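Local atomic coordinates of chitinase (Chromobacterium violaceum, PDB entry 4TXG), a protein that probably binds chitin and cleaves its glycosidic bonds as a member of glycoside hydrolase family 18. Residues A[705-710]-A[715-720]; A[737-742]-A[753-758]; A[434-439]-A[759-764]. All blocks are in the same frame, centred on the assembly; numbering follows the deposited sequence.

Contact 1. Residues A[705-710]-A[715-720]. With CS (cesium ion), chain G.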
ATOM      1  N   ALA A 705       3.696  23.089  -5.526  1.00  9.50           N
ATOM      2  CA  ALA A 705       2.572  23.973  -5.819  1.00 11.47           C
ATOM      3  C   ALA A 705       2.866  24.901  -6.996  1.00 17.27           C
ATOM      4  O   ALA A 705       2.514  26.080  -6.972  1.00 26.47           O
ATOM      5  CB  ALA A 705       2.212  24.788  -4.576  1.00 13.13           C
ATOM      6  N   ASN A 706       3.506  24.366  -8.032  1.00 12.81           N
ATOM      7  CA  ASN A 706       3.805  25.151  -9.223  1.00 11.40           C
ATOM      8  C   ASN A 706       3.135  24.580 -10.475  1.00 11.39           C
ATOM      9  O   ASN A 706       3.562  24.853 -11.604  1.00 12.85           O
ATOM     10  CB  ASN A 706       5.315  25.247  -9.428  1.00 13.16           C
ATOM     11  CG  ASN A 706       5.988  23.884  -9.513  1.00 12.07           C
ATOM     12  OD1 ASN A 706       5.326  22.852  -9.549  1.00 12.68           O
ATOM     13  ND2 ASN A 706       7.312  23.888  -9.547  1.00 15.89           N
ATOM     14  N   ILE A 707       2.079  23.805 -10.266  1.00 13.68           N
ATOM     15  CA  ILE A 707       1.319  23.229 -11.366  1.00 13.29           C
ATOM     16  C   ILE A 707       0.827  24.334 -12.307  1.00 13.90           C
ATOM     17  O   ILE A 707       0.435  25.414 -11.869  1.00 13.93           O
ATOM     18  CB  ILE A 707       0.139  22.394 -10.831  1.00 20.02           C
ATOM     19  CG1 ILE A 707      -0.697  21.809 -11.970  1.00 19.44           C
ATOM     20  CG2 ILE A 707      -0.723  23.230  -9.903  1.00 24.93           C
ATOM     21  CD1 ILE A 707      -1.579  20.644 -11.522  1.00 21.93           C
ATOM     22  N   ALA A 708       0.897  24.080 -13.606  1.00 11.20           N
ATOM     23  CA  ALA A 708       0.544  25.092 -14.589  1.00  9.75           C
ATOM     24  C   ALA A 708      -0.066  24.424 -15.811  1.00 11.23           C
ATOM     25  O   ALA A 708      -0.136  23.193 -15.874  1.00 15.92           O
ATOM     26  CB  ALA A 708       1.766  25.906 -14.974  1.00 14.53           C
ATOM     27  N   ASP A 709      -0.524  25.210 -16.778  1.00 12.32           N
ATOM     28  CA  ASP A 709      -0.965  24.597 -18.024  1.00 13.02           C
ATOM     29  C   ASP A 709      -0.106  25.100 -19.180  1.00 22.73           C
ATOM     30  O   ASP A 709       0.532  26.153 -19.080  1.00 23.18           O
ATOM     31  CB  ASP A 709      -2.463  24.847 -18.280  1.00 15.48           C
ATOM     32  CG  ASP A 709      -2.763  26.255 -18.766  1.00 22.59           C
ATOM     33  OD1 ASP A 709      -2.948  27.150 -17.919  1.00 21.73           O
ATOM     34  OD2 ASP A 709      -2.849  26.460 -19.998  1.00 28.53           O
ATOM     35  N   GLN A 710      -0.070  24.323 -20.258  1.00 21.38           N
ATOM     36  CA  GLN A 710       0.753  24.635 -21.425  1.00 26.26           C
ATOM     37  C   GLN A 710      -0.075  25.152 -22.589  1.00 29.20           C
ATOM     38  O   GLN A 710       0.413  25.217 -23.718  1.00 35.47           O
ATOM     39  CB  GLN A 710       1.521  23.399 -21.892  1.00 32.74           C
ATOM     40  CG  GLN A 710       2.671  22.986 -21.019  1.00 41.28           C
ATOM     41  CD  GLN A 710       3.231  21.635 -21.428  1.00 48.15           C
ATOM     42  OE1 GLN A 710       2.486  20.729 -21.810  1.00 47.79           O
ATOM     43  NE2 GLN A 710       4.550  21.486 -21.334  1.00 49.56           N
ATOM     44  N   LEU A 715      -3.888  28.419 -15.779  1.00 15.24           N
ATOM     45  CA  LEU A 715      -4.091  27.562 -14.608  1.00 14.25           C
ATOM     46  C   LEU A 715      -3.055  27.867 -13.533  1.00 17.54           C
ATOM     47  O   LEU A 715      -1.868  27.986 -13.833  1.00 16.98           O
ATOM     48  CB  LEU A 715      -4.011  26.085 -15.015  1.00 14.03           C
ATOM     49  CG  LEU A 715      -4.197  24.999 -13.949  1.00 15.67           C
ATOM     50  CD1 LEU A 715      -4.843  23.772 -14.579  1.00 19.67           C
ATOM     51  CD2 LEU A 715      -2.887  24.611 -13.281  1.00 17.31           C
ATOM     52  N   LYS A 716      -3.491  27.998 -12.284  1.00 15.60           N
ATOM     53  CA  LYS A 716      -2.547  28.272 -11.204  1.00 20.14           C
ATOM     54  C   LYS A 716      -3.081  27.852  -9.843  1.00 19.02           C
ATOM     55  O   LYS A 716      -4.275  27.621  -9.669  1.00 14.71           O
ATOM     56  CB  LYS A 716      -2.197  29.758 -11.172  1.00 24.48           C
ATOM     57  CG  LYS A 716      -3.345  30.652 -10.740  1.00 28.80           C
ATOM     58  CD  LYS A 716      -2.979  32.117 -10.936  1.00 39.08           C
ATOM     59  CE  LYS A 716      -3.977  33.048 -10.267  1.00 45.47           C
ATOM     60  NZ  LYS A 716      -5.380  32.780 -10.687  1.00 47.91           N
ATOM     61  N   VAL A 717      -2.183  27.762  -8.869  1.00 17.10           N
ATOM     62  CA  VAL A 717      -2.586  27.510  -7.494  1.00 17.05           C
ATOM     63  C   VAL A 717      -3.130  28.784  -6.870  1.00 17.12           C
ATOM     64  O   VAL A 717      -2.460  29.822  -6.888  1.00 18.77           O
ATOM     65  CB  VAL A 717      -1.401  26.982  -6.663  1.00 14.88           C
ATOM     66  CG1 VAL A 717      -1.750  26.936  -5.172  1.00 16.27           C
ATOM     67  CG2 VAL A 717      -0.982  25.613  -7.184  1.00 16.52           C
ATOM     68  N   VAL A 718      -4.344  28.717  -6.328  1.00 14.28           N
ATOM     69  CA  VAL A 718      -4.935  29.873  -5.667  1.00 17.92           C
ATOM     70  C   VAL A 718      -4.848  29.745  -4.151  1.00 20.37           C
ATOM     71  O   VAL A 718      -5.024  30.721  -3.419  1.00 20.96           O
ATOM     72  CB  VAL A 718      -6.413  30.085  -6.078  1.00 20.39           C
ATOM     73  CG1 VAL A 718      -6.477  30.613  -7.497  1.00 22.49           C
ATOM     74  CG2 VAL A 718      -7.216  28.791  -5.942  1.00 23.12           C
ATOM     75  N   SER A 719      -4.555  28.540  -3.684  1.00 17.16           N
ATOM     76  CA  SER A 719      -4.446  28.285  -2.253  1.00 19.10           C
ATOM     77  C   SER A 719      -3.425  27.185  -2.008  1.00 20.32           C
ATOM     78  O   SER A 719      -3.697  26.008  -2.258  1.00 17.88           O
ATOM     79  CB  SER A 719      -5.802  27.896  -1.669  1.00 22.94           C
ATOM     80  OG  SER A 719      -5.700  27.665  -0.274  1.00 30.90           O
ATOM     81  N   ALA A 720      -2.248  27.567  -1.526  1.00 17.76           N
ATOM     82  CA  ALA A 720      -1.176  26.603  -1.331  1.00 19.78           C
ATOM     83  C   ALA A 720      -1.247  25.985   0.055  1.00 17.31           C
ATOM     84  O   ALA A 720      -1.068  26.672   1.053  1.00 20.46           O
ATOM     85  CB  ALA A 720       0.182  27.266  -1.548  1.00 17.08           C
TER
HETATM   86 CS    CS G 806      -5.484  24.588   0.701  1.00 92.17          CS
HETATM   87  O   HOH W   1       0.771  27.135  -9.788  1.00 20.41           O
HETATM   88  O   HOH W   2       0.825  28.617 -12.875  1.00 29.52           O
HETATM   89  O   HOH W   3      -0.678  28.128 -16.326  1.00 16.93           O
HETATM   90  O   HOH W   4      -8.129  23.186  -0.543  1.00 19.88           O

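Contact 2. Residues A[737-742]-A[753-758]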
ATOM      1  N   VAL A 737      -6.320  24.547  -7.008  1.00  7.84           N
ATOM      2  CA  VAL A 737      -5.973  25.082  -8.320  1.00  9.60           C
ATOM      3  C   VAL A 737      -7.197  25.744  -8.941  1.00 12.13           C
ATOM      4  O   VAL A 737      -8.316  25.307  -8.697  1.00 11.56           O
ATOM      5  CB  VAL A 737      -5.448  23.948  -9.225  1.00 16.26           C
ATOM      6  CG1 VAL A 737      -5.470  24.333 -10.695  1.00 19.74           C
ATOM      7  CG2 VAL A 737      -4.058  23.538  -8.772  1.00 18.94           C
ATOM      8  N   SER A 738      -6.983  26.813  -9.703  1.00  9.79           N
ATOM      9  CA  SER A 738      -8.055  27.457 -10.452  1.00 11.20           C
ATOM     10  C   SER A 738      -7.679  27.564 -11.921  1.00 13.16           C
ATOM     11  O   SER A 738      -6.557  27.932 -12.264  1.00 12.33           O
ATOM     12  CB  SER A 738      -8.351  28.848  -9.894  1.00 15.36           C
ATOM     13  OG  SER A 738      -9.142  29.614 -10.794  1.00 18.51           O
ATOM     14  N   VAL A 739      -8.624  27.239 -12.791  1.00 12.45           N
ATOM     15  CA  VAL A 739      -8.470  27.573 -14.197  1.00 13.94           C
ATOM     16  C   VAL A 739      -9.817  28.079 -14.699  1.00 12.16           C
ATOM     17  O   VAL A 739     -10.862  27.552 -14.331  1.00 13.59           O
ATOM     18  CB  VAL A 739      -7.972  26.377 -15.033  1.00 16.55           C
ATOM     19  CG1 VAL A 739      -8.971  25.216 -14.975  1.00 14.33           C
ATOM     20  CG2 VAL A 739      -7.692  26.813 -16.487  1.00 20.68           C
ATOM     21  N   LYS A 740      -9.790  29.135 -15.505  1.00 14.32           N
ATOM     22  CA  LYS A 740     -11.012  29.724 -16.030  1.00 13.42           C
ATOM     23  C   LYS A 740     -11.105  29.531 -17.536  1.00 11.20           C
ATOM     24  O   LYS A 740     -10.087  29.562 -18.233  1.00 11.44           O
ATOM     25  CB  LYS A 740     -11.070  31.225 -15.723  1.00 15.87           C
ATOM     26  CG  LYS A 740     -11.042  31.574 -14.260  1.00 15.32           C
ATOM     27  CD  LYS A 740     -11.179  33.073 -14.058  1.00 21.08           C
ATOM     28  CE  LYS A 740     -11.095  33.428 -12.581  1.00 28.92           C
ATOM     29  NZ  LYS A 740     -11.220  34.891 -12.344  1.00 35.63           N
ATOM     30  N   LEU A 741     -12.322  29.353 -18.043  1.00 11.96           N
ATOM     31  CA  LEU A 741     -12.532  29.548 -19.470  1.00 10.89           C
ATOM     32  C   LEU A 741     -12.102  30.975 -19.786  1.00 11.35           C
ATOM     33  O   LEU A 741     -12.387  31.895 -19.018  1.00 12.24           O
ATOM     34  CB  LEU A 741     -13.996  29.323 -19.866  1.00 10.99           C
ATOM     35  CG  LEU A 741     -14.537  27.887 -19.773  1.00 13.92           C
ATOM     36  CD1 LEU A 741     -16.030  27.838 -20.086  1.00 12.09           C
ATOM     37  CD2 LEU A 741     -13.766  26.958 -20.719  1.00 15.56           C
ATOM     38  N   PRO A 742     -11.392  31.175 -20.905  1.00 15.03           N
ATOM     39  CA  PRO A 742     -11.076  32.552 -21.308  1.00 15.09           C
ATOM     40  C   PRO A 742     -12.341  33.350 -21.448  1.00 15.37           C
ATOM     41  O   PRO A 742     -13.381  32.772 -21.769  1.00 13.11           O
ATOM     42  CB  PRO A 742     -10.412  32.409 -22.677  1.00 18.97           C
ATOM     43  CG  PRO A 742     -10.089  31.054 -22.819  1.00 19.24           C
ATOM     44  CD  PRO A 742     -10.846  30.187 -21.836  1.00 13.48           C
ATOM     45  N   VAL A 753     -13.701  20.566 -23.662  1.00 13.81           N
ATOM     46  CA  VAL A 753     -12.515  21.359 -23.942  1.00 15.46           C
ATOM     47  C   VAL A 753     -11.336  20.664 -23.266  1.00 16.27           C
ATOM     48  O   VAL A 753     -11.504  20.035 -22.231  1.00 13.14           O
ATOM     49  CB  VAL A 753     -12.660  22.823 -23.454  1.00 18.73           C
ATOM     50  CG1 VAL A 753     -12.795  22.892 -21.944  1.00 19.46           C
ATOM     51  CG2 VAL A 753     -11.494  23.672 -23.943  1.00 23.80           C
ATOM     52  N   THR A 754     -10.157  20.740 -23.873  1.00 16.34           N
ATOM     53  CA  THR A 754      -8.977  20.122 -23.280  1.00 14.81           C
ATOM     54  C   THR A 754      -7.857  21.133 -23.099  1.00 18.86           C
ATOM     55  O   THR A 754      -7.757  22.117 -23.841  1.00 17.17           O
ATOM     56  CB  THR A 754      -8.446  18.972 -24.137  1.00 19.89           C
ATOM     57  OG1 THR A 754      -8.081  19.485 -25.426  1.00 24.42           O
ATOM     58  CG2 THR A 754      -9.495  17.885 -24.305  1.00 14.98           C
ATOM     59  N   LEU A 755      -7.011  20.885 -22.109  1.00 16.10           N
ATOM     60  CA  LEU A 755      -5.811  21.685 -21.920  1.00 17.21           C
ATOM     61  C   LEU A 755      -4.699  20.803 -21.388  1.00 16.80           C
ATOM     62  O   LEU A 755      -4.952  19.854 -20.646  1.00 13.60           O
ATOM     63  CB  LEU A 755      -6.058  22.855 -20.967  1.00 19.04           C
ATOM     64  CG  LEU A 755      -6.688  22.560 -19.609  1.00 25.04           C
ATOM     65  CD1 LEU A 755      -6.162  23.547 -18.577  1.00 29.78           C
ATOM     66  CD2 LEU A 755      -8.202  22.647 -19.699  1.00 25.40           C
ATOM     67  N   ASP A 756      -3.471  21.118 -21.776  1.00 15.23           N
ATOM     68  CA  ASP A 756      -2.322  20.379 -21.290  1.00 14.74           C
ATOM     69  C   ASP A 756      -1.858  20.990 -19.981  1.00 15.71           C
ATOM     70  O   ASP A 756      -1.687  22.199 -19.887  1.00 16.00           O
ATOM     71  CB  ASP A 756      -1.200  20.393 -22.320  1.00 20.64           C
ATOM     72  CG  ASP A 756      -1.618  19.754 -23.633  1.00 29.03           C
ATOM     73  OD1 ASP A 756      -2.088  18.598 -23.605  1.00 27.34           O
ATOM     74  OD2 ASP A 756      -1.483  20.417 -24.683  1.00 35.49           O
ATOM     75  N   VAL A 757      -1.677  20.159 -18.964  1.00 13.25           N
ATOM     76  CA  VAL A 757      -1.199  20.661 -17.680  1.00 13.32           C
ATOM     77  C   VAL A 757       0.180  20.093 -17.435  1.00 14.46           C
ATOM     78  O   VAL A 757       0.579  19.143 -18.096  1.00 14.75           O
ATOM     79  CB  VAL A 757      -2.140  20.295 -16.529  1.00 13.00           C
ATOM     80  CG1 VAL A 757      -3.544  20.814 -16.832  1.00 14.62           C
ATOM     81  CG2 VAL A 757      -2.173  18.794 -16.303  1.00 14.77           C
ATOM     82  N   VAL A 758       0.928  20.691 -16.515  1.00 11.99           N
ATOM     83  CA  VAL A 758       2.250  20.168 -16.180  1.00 10.17           C
ATOM     84  C   VAL A 758       2.452  20.249 -14.682  1.00  9.70           C
ATOM     85  O   VAL A 758       2.177  21.285 -14.070  1.00 11.79           O
ATOM     86  CB  VAL A 758       3.393  20.941 -16.873  1.00 16.65           C
ATOM     87  CG1 VAL A 758       4.748  20.403 -16.438  1.00 15.21           C
ATOM     88  CG2 VAL A 758       3.282  20.820 -18.346  1.00 25.88           C
TER

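Contact 3. Residues A[434-439]-A[759-764]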
ATOM      1  N   GLY A 434      10.651  22.068  -6.139  1.00 13.28           N
ATOM      2  CA  GLY A 434      10.257  22.882  -4.998  1.00 14.34           C
ATOM      3  C   GLY A 434      10.689  22.348  -3.642  1.00 13.23           C
ATOM      4  O   GLY A 434       9.958  22.476  -2.656  1.00 12.23           O
ATOM      5  N   ASN A 435      11.877  21.753  -3.609  1.00 11.06           N
ATOM      6  CA  ASN A 435      12.451  21.131  -2.412  1.00 13.11           C
ATOM      7  C   ASN A 435      11.547  20.123  -1.712  1.00 11.95           C
ATOM      8  O   ASN A 435      11.573  19.987  -0.484  1.00 12.60           O
ATOM      9  CB  ASN A 435      12.882  22.195  -1.423  1.00 17.15           C
ATOM     10  CG  ASN A 435      14.152  22.885  -1.862  1.00 23.68           C
ATOM     11  OD1 ASN A 435      14.104  23.977  -2.416  1.00 23.48           O
ATOM     12  ND2 ASN A 435      15.299  22.223  -1.657  1.00 23.77           N
ATOM     13  N   ILE A 436      10.773  19.400  -2.508  1.00 10.03           N
ATOM     14  CA  ILE A 436       9.999  18.279  -2.002  1.00  8.29           C
ATOM     15  C   ILE A 436      10.763  16.981  -2.220  1.00 11.38           C
ATOM     16  O   ILE A 436      11.045  16.613  -3.357  1.00 13.50           O
ATOM     17  CB  ILE A 436       8.630  18.200  -2.687  1.00  8.42           C
ATOM     18  CG1 ILE A 436       7.819  19.463  -2.341  1.00 14.70           C
ATOM     19  CG2 ILE A 436       7.882  16.922  -2.268  1.00 10.73           C
ATOM     20  CD1 ILE A 436       6.398  19.436  -2.827  1.00 17.22           C
ATOM     21  N   GLY A 437      11.112  16.300  -1.130  1.00  9.16           N
ATOM     22  CA  GLY A 437      11.702  14.968  -1.221  1.00 10.52           C
ATOM     23  C   GLY A 437      10.623  13.920  -0.992  1.00  9.66           C
ATOM     24  O   GLY A 437       9.805  14.089  -0.099  1.00  8.89           O
ATOM     25  N   TYR A 438      10.614  12.839  -1.774  1.00  9.43           N
ATOM     26  CA  TYR A 438       9.425  11.977  -1.803  1.00  9.47           C
ATOM     27  C   TYR A 438       9.585  10.556  -1.261  1.00  7.92           C
ATOM     28  O   TYR A 438       8.601   9.822  -1.204  1.00 10.64           O
ATOM     29  CB  TYR A 438       8.881  11.885  -3.236  1.00  9.09           C
ATOM     30  CG  TYR A 438       9.901  11.413  -4.237  1.00  8.62           C
ATOM     31  CD1 TYR A 438      10.112  10.056  -4.459  1.00 12.48           C
ATOM     32  CD2 TYR A 438      10.666  12.325  -4.948  1.00 12.35           C
ATOM     33  CE1 TYR A 438      11.062   9.625  -5.369  1.00 17.63           C
ATOM     34  CE2 TYR A 438      11.608  11.903  -5.861  1.00 15.56           C
ATOM     35  CZ  TYR A 438      11.801  10.559  -6.068  1.00 21.13           C
ATOM     36  OH  TYR A 438      12.748  10.152  -6.978  1.00 24.20           O
ATOM     37  N   LEU A 439      10.794  10.156  -0.865  1.00  6.30           N
ATOM     38  CA  LEU A 439      11.002   8.786  -0.386  1.00  8.04           C
ATOM     39  C   LEU A 439      10.677   8.682   1.100  1.00  7.59           C
ATOM     40  O   LEU A 439      11.550   8.407   1.930  1.00  8.64           O
ATOM     41  CB  LEU A 439      12.446   8.319  -0.646  1.00  8.55           C
ATOM     42  CG  LEU A 439      12.784   7.955  -2.094  1.00 17.24           C
ATOM     43  CD1 LEU A 439      14.216   7.457  -2.214  1.00 13.84           C
ATOM     44  CD2 LEU A 439      11.803   6.904  -2.616  1.00 17.03           C
ATOM     45  N   TYR A 759       2.901  19.151 -14.086  1.00  8.31           N
ATOM     46  CA  TYR A 759       3.317  19.153 -12.685  1.00  8.20           C
ATOM     47  C   TYR A 759       4.498  18.186 -12.527  1.00  8.34           C
ATOM     48  O   TYR A 759       4.834  17.463 -13.468  1.00 10.93           O
ATOM     49  CB  TYR A 759       2.156  18.794 -11.753  1.00  7.66           C
ATOM     50  CG  TYR A 759       1.402  17.533 -12.119  1.00  7.40           C
ATOM     51  CD1 TYR A 759       0.361  17.556 -13.045  1.00  8.28           C
ATOM     52  CD2 TYR A 759       1.710  16.325 -11.515  1.00  8.23           C
ATOM     53  CE1 TYR A 759      -0.335  16.397 -13.378  1.00  8.26           C
ATOM     54  CE2 TYR A 759       1.024  15.168 -11.841  1.00  7.02           C
ATOM     55  CZ  TYR A 759       0.004  15.210 -12.775  1.00  7.23           C
ATOM     56  OH  TYR A 759      -0.679  14.056 -13.085  1.00  8.26           O
ATOM     57  N   TYR A 760       5.132  18.174 -11.357  1.00  8.06           N
ATOM     58  CA  TYR A 760       6.483  17.618 -11.278  1.00  8.27           C
ATOM     59  C   TYR A 760       6.678  16.370 -10.431  1.00  8.28           C
ATOM     60  O   TYR A 760       7.708  15.705 -10.562  1.00  9.37           O
ATOM     61  CB  TYR A 760       7.444  18.710 -10.806  1.00  8.64           C
ATOM     62  CG  TYR A 760       7.635  19.710 -11.907  1.00  9.11           C
ATOM     63  CD1 TYR A 760       8.495  19.434 -12.963  1.00 13.00           C
ATOM     64  CD2 TYR A 760       6.905  20.890 -11.938  1.00 13.01           C
ATOM     65  CE1 TYR A 760       8.656  20.321 -13.999  1.00 20.60           C
ATOM     66  CE2 TYR A 760       7.062  21.790 -12.984  1.00 16.48           C
ATOM     67  CZ  TYR A 760       7.940  21.495 -14.005  1.00 20.62           C
ATOM     68  OH  TYR A 760       8.119  22.374 -15.048  1.00 24.31           O
ATOM     69  N   LEU A 761       5.709  16.038  -9.584  1.00  7.57           N
ATOM     70  CA  LEU A 761       5.705  14.746  -8.902  1.00  7.31           C
ATOM     71  C   LEU A 761       4.313  14.133  -9.020  1.00  6.99           C
ATOM     72  O   LEU A 761       3.332  14.855  -9.235  1.00  6.95           O
ATOM     73  CB  LEU A 761       6.119  14.884  -7.432  1.00  7.26           C
ATOM     74  CG  LEU A 761       7.624  15.085  -7.179  1.00  8.02           C
ATOM     75  CD1 LEU A 761       7.887  15.504  -5.729  1.00  7.76           C
ATOM     76  CD2 LEU A 761       8.402  13.825  -7.520  1.00 10.05           C
ATOM     77  N   PRO A 762       4.214  12.800  -8.879  1.00  6.84           N
ATOM     78  CA  PRO A 762       2.915  12.156  -9.101  1.00  7.97           C
ATOM     79  C   PRO A 762       1.798  12.630  -8.174  1.00  8.65           C
ATOM     80  O   PRO A 762       2.045  13.020  -7.025  1.00  6.39           O
ATOM     81  CB  PRO A 762       3.224  10.676  -8.857  1.00  8.91           C
ATOM     82  CG  PRO A 762       4.672  10.543  -9.293  1.00  6.84           C
ATOM     83  CD  PRO A 762       5.303  11.812  -8.758  1.00  6.94           C
ATOM     84  N   ILE A 763       0.573  12.595  -8.704  1.00  6.35           N
ATOM     85  CA  ILE A 763      -0.641  12.851  -7.936  1.00  7.62           C
ATOM     86  C   ILE A 763      -1.686  11.789  -8.248  1.00  7.49           C
ATOM     87  O   ILE A 763      -1.638  11.143  -9.304  1.00  7.14           O
ATOM     88  CB  ILE A 763      -1.260  14.244  -8.251  1.00  6.30           C
ATOM     89  CG1 ILE A 763      -1.809  14.256  -9.678  1.00  8.37           C
ATOM     90  CG2 ILE A 763      -0.235  15.374  -8.026  1.00  6.45           C
ATOM     91  CD1 ILE A 763      -2.509  15.550 -10.074  1.00  8.97           C
ATOM     92  N   SER A 764      -2.613  11.593  -7.316  1.00  6.07           N
ATOM     93  CA  SER A 764      -3.844  10.865  -7.598  1.00  8.24           C
ATOM     94  C   SER A 764      -4.976  11.889  -7.624  1.00  7.03           C
ATOM     95  O   SER A 764      -4.765  13.074  -7.321  1.00  8.42           O
ATOM     96  CB  SER A 764      -4.114   9.762  -6.565  1.00  7.20           C
ATOM     97  OG  SER A 764      -4.308  10.292  -5.262  1.00  6.77           O
TER

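Contact 1. Residues A[705-710]-A[715-720]
Asp709 and Leu715 meet at one edge of a beta-sandwich, where strand 708-709, outermost in the four-stranded sheet, comes beside strand 716-719, outermost in the six-stranded sheet facing it; the chain from Ala705 to Asp709 runs nearly opposite (176°) to that from Leu715 to Ala720. The short turn between them is organised by the Asp709 carboxylate. OD1 of Asp709 accepts a hydrogen bond from the backbone N of Leu715 at 2.7 Å, the N-H arriving nearly in line with the C-O bond, while OD2 takes the amides of Ser711, as in an Asx turn, and Phe713. The side chain can face the turn because its CG lies between the backbone N and the carbonyl carbon (chi1 76°).

Beyond that bond the two backbones are joined through water. One molecule accepts from Asp709 N (3.0 Å), donates to Asp709 OD1 and donates to Leu715 O (2.8 Å), so it bridges the backbones of the two sheet edges. A second links Ile707 O, 2.7 Å away, to the N-H of Val717, and a third donates to Leu715 O and reaches Ile707 O only weakly.

On the inner side the link is apolar. Ile707 splits its branches: CG2 meets CG2 of Val717 at 3.6 Å, the two side chains nearly perpendicular, whereas CG1 lies 3.8 Å from CD2 of Leu715. Both Ile707 and Leu715 go on to touch Val737 within the sandwich. Further along, Val718 and Ser719 both face Arg736 in a classic beta bulge; OG of Ser719 binds a cesium ion at 3.2 Å, its other ligands being a water and the carbonyl oxygen of Phe734.

Contact 2. Residues A[737-742]-A[753-758]
Val739 and Leu755 meet tip to tip across the interior of the beta-sandwich, CG2 of the valine lying 4.2 Å from CD1 of the leucine. Their strands belong to different sheets, and the CA atoms of Val739 and Leu755 are 10.1 Å apart, a spacing filled by one layer of side chains from each side. Val739 has CG2 anti to the backbone N, and Leu755 carries CG between its backbone N and carbonyl carbon (chi1 52°), which brings the two methyl groups end to end. Two residues away along each strand, CD2 of Leu741 comes within 4.4 Å of CG1 of Val753, where the CA atoms of Leu741 and Val753 stand 9.3 Å apart. All of this is dispersion packing between aliphatic groups, and it is modest: the segments bury 103 Å² between them.

The contact thins toward Val737 and Val757. There the strands diverge, the CA atoms of Val737 and Val757 being 11.4 Å apart, and Leu715 enters from the sandwich edge to touch both valines. The alternate residues turn outward instead; Lys740 and Thr754 are exposed to solvent on opposite outer surfaces, so each strand offers an apolar inner side and a more polar outer one. Ser738, on the outward series of its strand, is nevertheless buried, and its OG is hydrogen-bonded to Glu694 OE2.

Within the fold, 737-740 lies between strands 694-700 and 716-719 of the six-stranded sheet, with Leu741 and Val737 packing on Phe695 and Phe697, while 753-758 is flanked by strands 678-683 and 708-709 in the four-stranded sheet.

Contact 3. Residues A[434-439]-A[759-764]
Leu761 places its two methyl groups on different residues of the loop 434-439, one on Ile436 and the other on Tyr438, and so joins a loop of the glycoside hydrolase family 18 region to one of the C-terminal chitinase C region. CD1 of Leu761 sits 3.7 Å from CG2 of Ile436, the two side chains lying alongside and pointing opposite ways. CD2 of Leu761 approaches the Tyr438 ring obliquely, 3.7 Å from CD2 and 4.1 Å from CE2 of the tyrosine, with the side chains nearly perpendicular. Having CG anti to the carbonyl carbon (chi1 -76°), Leu761 extends toward the loop and its two methyls diverge, one to each partner. Trp443 of helix 441-448 packs on both Ile436 and Leu761.

Within 759-764 the Tyr759 ring is contacted on a face and at an edge: CD1 of Ile763 lies 3.7 Å above one face, toward the rim, while the carbonyl O of Leu761 lies in plane at the ring edge.

Carbonyl groups of both segments bond to residues outside the contact. Gly437 O accepts from the ND2 atoms of Asn726 and Asn440, Tyr760 O from Arg378 NH2, and Pro762 O is hydrogen-bonded to Ser702 OG.

Between these two loops, then, the join is purely dispersive, with 127 Å² buried; the hydrogen bonds near it go to other parts of the chain and probably contribute the directional component.

Contacts 1 and 2, with centres about 10 Å apart, share both sheets of the sandwich: the edge strands of contact 1 each flank one strand of contact 2. Ala708 O lies 2.8 Å from Val758 N and Gln710 N 2.7 Å from Asp756 O, both probable hydrogen bonds. Contact 3 begins where strand 752-758 ends, so the chain leads straight from the sandwich interior to the join with the glycoside hydrolase region; its centre is about 20 Å from that of contact 2. Contacts 1 and 3, centres about 14 Å apart, touch through Ile707 CD1 and Tyr759 CD1 (4.0 Å). A cesium ion other than the one at Ser719 lies about 7 Å from the Asp709 side chain.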